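Local coordinates for conserved hypothetical protein (PDB 2GK4) that is of unknown function but, as a flavoprotein of the DNA/pantothenate metabolism family with a Rossmann-like fold, probably acts in coenzyme A biosynthesis, at residues A[96-108]-A[125-139]. Sequence-based numbering, arbitrary orientation. Where two conformers were deposited one is given.
Sequences DYTPVYMTGLEEV and AKISSTDEVQVLFLK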
loop_
_atom_site.group_PDB
_atom_site.type_symbol
_atom_site.label_atom_id
_atom_site.label_comp_id
_atom_site.label_asym_id
_atom_site.label_seq_id
_atom_site.Cartn_x
_atom_site.Cartn_y
_atom_site.Cartn_z
ATOM N N ASP A 96 5.502 -11.142 -6.940
ATOM C CA ASP A 96 6.509 -12.164 -7.204
ATOM C C ASP A 96 7.428 -12.419 -6.028
ATOM O O ASP A 96 8.111 -13.442 -6.010
ATOM C CB ASP A 96 7.359 -11.795 -8.404
ATOM C CG ASP A 96 6.679 -12.101 -9.707
ATOM O OD1 ASP A 96 5.898 -13.083 -9.786
ATOM O OD2 ASP A 96 6.938 -11.358 -10.668
ATOM N N TYR A 97 7.477 -11.460 -5.102
ATOM C CA TYR A 97 8.354 -11.529 -3.930
ATOM C C TYR A 97 7.652 -11.105 -2.662
ATOM O O TYR A 97 6.791 -10.207 -2.669
ATOM C CB TYR A 97 9.595 -10.631 -4.149
ATOM C CG TYR A 97 10.445 -11.136 -5.302
ATOM C CD1 TYR A 97 10.235 -10.670 -6.599
ATOM C CD2 TYR A 97 11.413 -12.111 -5.098
ATOM C CE1 TYR A 97 10.984 -11.171 -7.685
ATOM C CE2 TYR A 97 12.164 -12.622 -6.167
ATOM C CZ TYR A 97 11.943 -12.149 -7.455
ATOM O OH TYR A 97 12.712 -12.638 -8.516
ATOM N N THR A 98 8.106 -11.684 -1.554
ATOM C CA THR A 98 7.594 -11.343 -0.248
ATOM C C THR A 98 8.733 -11.093 0.759
ATOM O O THR A 98 9.760 -11.783 0.723
ATOM C CB THR A 98 6.619 -12.443 0.218
ATOM O OG1 THR A 98 5.888 -11.979 1.354
ATOM C CG2 THR A 98 7.343 -13.800 0.482
ATOM N N PRO A 99 8.566 -10.089 1.648
ATOM C CA PRO A 99 9.586 -9.728 2.620
ATOM C C PRO A 99 10.025 -10.898 3.492
ATOM O O PRO A 99 9.192 -11.723 3.907
ATOM C CB PRO A 99 8.871 -8.687 3.497
ATOM C CG PRO A 99 7.929 -8.030 2.570
ATOM C CD PRO A 99 7.391 -9.186 1.746
ATOM N N VAL A 100 11.334 -10.973 3.762
ATOM C CA VAL A 100 11.852 -11.954 4.695
ATOM C C VAL A 100 12.519 -11.255 5.886
ATOM O O VAL A 100 12.198 -11.532 7.054
ATOM C CB VAL A 100 12.852 -12.929 4.010
ATOM C CG1 VAL A 100 13.518 -13.857 5.056
ATOM C CG2 VAL A 100 12.136 -13.759 2.953
ATOM N N TYR A 101 13.400 -10.309 5.587
ATOM C CA TYR A 101 14.247 -9.713 6.615
ATOM C C TYR A 101 14.596 -8.289 6.244
ATOM O O TYR A 101 15.006 -8.018 5.118
ATOM C CB TYR A 101 15.520 -10.538 6.752
ATOM C CG TYR A 101 16.433 -10.134 7.884
ATOM C CD1 TYR A 101 17.678 -9.577 7.623
ATOM C CD2 TYR A 101 16.069 -10.344 9.216
ATOM C CE1 TYR A 101 18.552 -9.227 8.673
ATOM C CE2 TYR A 101 16.941 -10.004 10.269
ATOM C CZ TYR A 101 18.174 -9.436 9.982
ATOM O OH TYR A 101 19.063 -9.099 11.004
HETATM N N MSE A 102 14.429 -7.385 7.204
HETATM C CA MSE A 102 14.664 -5.963 6.999
HETATM C C MSE A 102 15.715 -5.515 8.003
HETATM O O MSE A 102 15.579 -5.766 9.200
HETATM C CB MSE A 102 13.359 -5.198 7.245
HETATM C CG MSE A 102 13.494 -3.695 7.457
HETATM SE SE MSE A 102 13.226 -2.737 5.817
HETATM C CE MSE A 102 14.758 -2.753 5.236
ATOM N N THR A 103 16.768 -4.869 7.529
ATOM C CA THR A 103 17.866 -4.482 8.424
ATOM C C THR A 103 18.565 -3.194 7.959
ATOM O O THR A 103 18.199 -2.625 6.942
ATOM C CB THR A 103 18.885 -5.650 8.604
ATOM O OG1 THR A 103 19.712 -5.416 9.749
ATOM C CG2 THR A 103 19.765 -5.821 7.370
ATOM N N GLY A 104 19.560 -2.747 8.725
ATOM C CA GLY A 104 20.369 -1.557 8.371
ATOM C C GLY A 104 21.475 -1.922 7.391
ATOM O O GLY A 104 21.922 -3.070 7.339
ATOM N N LEU A 105 21.910 -0.954 6.594
ATOM C CA LEU A 105 22.985 -1.192 5.622
ATOM C C LEU A 105 24.277 -1.738 6.268
ATOM O O LEU A 105 24.961 -2.573 5.666
ATOM C CB LEU A 105 23.305 0.092 4.839
ATOM C CG LEU A 105 24.304 -0.030 3.678
ATOM C CD1 LEU A 105 23.761 -0.886 2.546
ATOM C CD2 LEU A 105 24.704 1.360 3.163
ATOM N N GLU A 106 24.589 -1.259 7.468
ATOM C CA GLU A 106 25.802 -1.659 8.187
ATOM C C GLU A 106 25.869 -3.167 8.471
ATOM O O GLU A 106 26.904 -3.790 8.233
ATOM C CB GLU A 106 25.972 -0.832 9.469
ATOM C CG GLU A 106 24.653 -0.499 10.178
ATOM C CD GLU A 106 24.050 0.852 9.764
ATOM O OE1 GLU A 106 24.581 1.895 10.223
ATOM O OE2 GLU A 106 23.042 0.861 9.014
ATOM N N GLU A 107 24.764 -3.752 8.944
ATOM C CA GLU A 107 24.678 -5.218 9.135
ATOM C C GLU A 107 24.916 -5.968 7.817
ATOM O O GLU A 107 25.611 -6.990 7.792
ATOM C CB GLU A 107 23.340 -5.656 9.767
ATOM C CG GLU A 107 23.375 -7.119 10.262
ATOM C CD GLU A 107 22.001 -7.733 10.593
ATOM O OE1 GLU A 107 20.985 -7.026 10.636
ATOM O OE2 GLU A 107 21.949 -8.957 10.837
ATOM N N VAL A 108 24.345 -5.468 6.720
ATOM C CA VAL A 108 24.558 -6.071 5.393
ATOM C C VAL A 108 26.030 -5.958 4.962
ATOM O O VAL A 108 26.625 -6.915 4.468
ATOM C CB VAL A 108 23.639 -5.461 4.317
ATOM C CG1 VAL A 108 23.799 -6.195 2.961
ATOM C CG2 VAL A 108 22.154 -5.551 4.782
ATOM N N ALA A 125 17.096 -8.203 13.871
ATOM C CA ALA A 125 17.728 -7.182 13.041
ATOM C C ALA A 125 18.362 -6.027 13.810
ATOM O O ALA A 125 17.827 -5.562 14.820
ATOM C CB ALA A 125 16.758 -6.654 12.020
ATOM N N LYS A 126 19.510 -5.580 13.306
ATOM C CA LYS A 126 20.169 -4.365 13.782
ATOM C C LYS A 126 19.718 -3.183 12.914
ATOM O O LYS A 126 20.318 -2.902 11.865
ATOM C CB LYS A 126 21.687 -4.540 13.723
ATOM C CG LYS A 126 22.172 -5.902 14.205
ATOM C CD LYS A 126 23.684 -5.961 14.259
ATOM C CE LYS A 126 24.150 -7.315 14.741
ATOM N NZ LYS A 126 25.602 -7.293 15.058
ATOM N N ILE A 127 18.647 -2.524 13.358
ATOM C CA ILE A 127 17.986 -1.420 12.649
ATOM C C ILE A 127 17.720 -0.258 13.596
ATOM O O ILE A 127 17.277 -0.472 14.726
ATOM C CB ILE A 127 16.575 -1.811 12.102
ATOM C CG1 ILE A 127 16.067 -3.107 12.744
ATOM C CG2 ILE A 127 16.553 -1.866 10.582
ATOM C CD1 ILE A 127 14.554 -3.177 12.886
ATOM N N SER A 128 17.970 0.962 13.119
ATOM C CA SER A 128 17.758 2.185 13.899
ATOM C C SER A 128 17.317 3.343 13.001
ATOM O O SER A 128 17.600 3.347 11.801
ATOM C CB SER A 128 19.043 2.588 14.634
ATOM O OG SER A 128 19.713 1.462 15.179
ATOM N N SER A 129 16.642 4.332 13.592
ATOM C CA SER A 129 16.277 5.558 12.878
ATOM C C SER A 129 17.522 6.344 12.431
ATOM O O SER A 129 17.436 7.231 11.566
ATOM C CB SER A 129 15.363 6.430 13.743
ATOM O OG SER A 129 15.981 6.756 14.982
ATOM N N THR A 130 18.675 6.004 13.006
ATOM C CA THR A 130 19.938 6.613 12.603
ATOM C C THR A 130 20.487 6.047 11.293
ATOM O O THR A 130 21.298 6.707 10.638
ATOM C CB THR A 130 21.026 6.527 13.715
ATOM O OG1 THR A 130 21.218 5.165 14.118
ATOM C CG2 THR A 130 20.623 7.360 14.928
ATOM N N ASP A 131 20.060 4.836 10.912
ATOM C CA ASP A 131 20.511 4.238 9.648
ATOM C C ASP A 131 20.187 5.195 8.516
ATOM O O ASP A 131 19.034 5.606 8.355
ATOM C CB ASP A 131 19.812 2.896 9.355
ATOM C CG ASP A 131 20.020 1.850 10.439
ATOM O OD1 ASP A 131 19.181 0.924 10.516
ATOM O OD2 ASP A 131 21.004 1.925 11.204
ATOM N N GLU A 132 21.185 5.567 7.733
ATOM C CA GLU A 132 20.904 6.328 6.531
ATOM C C GLU A 132 20.251 5.455 5.462
ATOM O O GLU A 132 19.555 5.953 4.581
ATOM C CB GLU A 132 22.170 6.968 5.972
ATOM C CG GLU A 132 22.183 8.496 6.091
ATOM C CD GLU A 132 21.067 9.158 5.271
ATOM O OE1 GLU A 132 20.887 8.798 4.072
ATOM O OE2 GLU A 132 20.366 10.032 5.838
ATOM N N VAL A 133 20.511 4.155 5.526
ATOM C CA VAL A 133 20.018 3.238 4.504
ATOM C C VAL A 133 19.481 1.995 5.176
ATOM O O VAL A 133 20.105 1.462 6.099
ATOM C CB VAL A 133 21.141 2.869 3.477
ATOM C CG1 VAL A 133 20.661 1.805 2.466
ATOM C CG2 VAL A 133 21.608 4.093 2.717
ATOM N N GLN A 134 18.320 1.526 4.729
ATOM C CA GLN A 134 17.827 0.234 5.191
ATOM C C GLN A 134 17.662 -0.722 3.998
ATOM O O GLN A 134 17.513 -0.284 2.858
ATOM C CB GLN A 134 16.582 0.395 6.077
ATOM C CG GLN A 134 16.903 1.088 7.438
ATOM C CD GLN A 134 15.685 1.292 8.360
ATOM O OE1 GLN A 134 14.539 1.262 7.917
ATOM N NE2 GLN A 134 15.948 1.511 9.650
ATOM N N VAL A 135 17.764 -2.022 4.266
ATOM C CA VAL A 135 17.868 -3.020 3.214
ATOM C C VAL A 135 16.874 -4.125 3.506
ATOM O O VAL A 135 16.901 -4.706 4.592
ATOM C CB VAL A 135 19.283 -3.649 3.179
ATOM C CG1 VAL A 135 19.399 -4.647 2.037
ATOM C CG2 VAL A 135 20.340 -2.585 3.047
ATOM N N LEU A 136 16.009 -4.402 2.545
ATOM C CA LEU A 136 14.994 -5.456 2.683
ATOM C C LEU A 136 15.310 -6.616 1.738
ATOM O O LEU A 136 15.493 -6.394 0.536
ATOM C CB LEU A 136 13.584 -4.879 2.390
ATOM C CG LEU A 136 12.439 -5.909 2.340
ATOM C CD1 LEU A 136 12.182 -6.484 3.717
ATOM C CD2 LEU A 136 11.160 -5.278 1.730
ATOM N N PHE A 137 15.365 -7.839 2.291
ATOM C CA PHE A 137 15.555 -9.064 1.509
ATOM C C PHE A 137 14.192 -9.690 1.300
ATOM O O PHE A 137 13.416 -9.806 2.253
ATOM C CB PHE A 137 16.486 -10.036 2.250
ATOM C CG PHE A 137 17.893 -9.492 2.420
ATOM C CD1 PHE A 137 18.204 -8.661 3.502
ATOM C CD2 PHE A 137 18.874 -9.753 1.456
ATOM C CE1 PHE A 137 19.495 -8.113 3.652
ATOM C CE2 PHE A 137 20.181 -9.218 1.587
ATOM C CZ PHE A 137 20.486 -8.398 2.678
ATOM N N LEU A 138 13.922 -10.110 0.067
ATOM C CA LEU A 138 12.631 -10.703 -0.277
ATOM C C LEU A 138 12.886 -12.015 -0.988
ATOM O O LEU A 138 13.865 -12.125 -1.763
ATOM C CB LEU A 138 11.835 -9.775 -1.186
ATOM C CG LEU A 138 11.542 -8.348 -0.694
ATOM C CD1 LEU A 138 12.658 -7.383 -1.110
ATOM C CD2 LEU A 138 10.200 -7.910 -1.239
ATOM N N LYS A 139 12.037 -13.006 -0.725
ATOM C CA LYS A 139 12.125 -14.301 -1.470
ATOM C C LYS A 139 10.948 -14.449 -2.451
ATOM O O LYS A 139 9.937 -13.765 -2.307
ATOM C CB LYS A 139 12.107 -15.470 -0.488
ATOM C CG LYS A 139 10.746 -15.714 0.186
ATOM C CD LYS A 139 10.780 -16.865 1.206
ATOM C CE LYS A 139 9.374 -17.252 1.630
ATOM N NZ LYS A 139 9.447 -18.313 2.725
HETATM O O HOH W 1 22.696 3.783 12.067
#
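Phe-137 presents the edge of its ring to strand 97-104 and the helix that follows it: Tyr-101 O lies in the plane of the ring, 3.6 Å from Phe-137 CD1, and Phe-137 CE1 sits 3.9 Å from Val-108 CG2. The same valine methyl packs on Val-135 CB, fitting the first turn of the helix against strand 133-139, while Leu-105 CB meets Val-133 CB at 3.8 Å. Tyr-101 leaves the same face as Phe-137, its CG anti to the backbone N (chi1 -174°), which carries the ring out to Ala-125, CZ 3.7 Å from Ala-125 CB; Phe-117 packs against both aromatic rings. On the other face, Met-102, a selenomethionine bent at chi2 and chi3, crosses Leu-136 at about a right angle and brings CE to 3.7 Å from Leu-136 CB. The two strands form a two-stranded antiparallel arm projecting from the Rossmann-like core, interrupted by a classic beta bulge where Val-100 and Tyr-101 both face Phe-137. Phe-137 O accepts a 2.8 Å bond from Val-100 N and a weak one from Tyr-101 N. Lys-139 runs beside Thr-98, its CG also 3.7 Å from Val-100 CG2. Residues 134-138 pair antiparallel with a strand of the second subunit, continuing the sheet across the dimer interface.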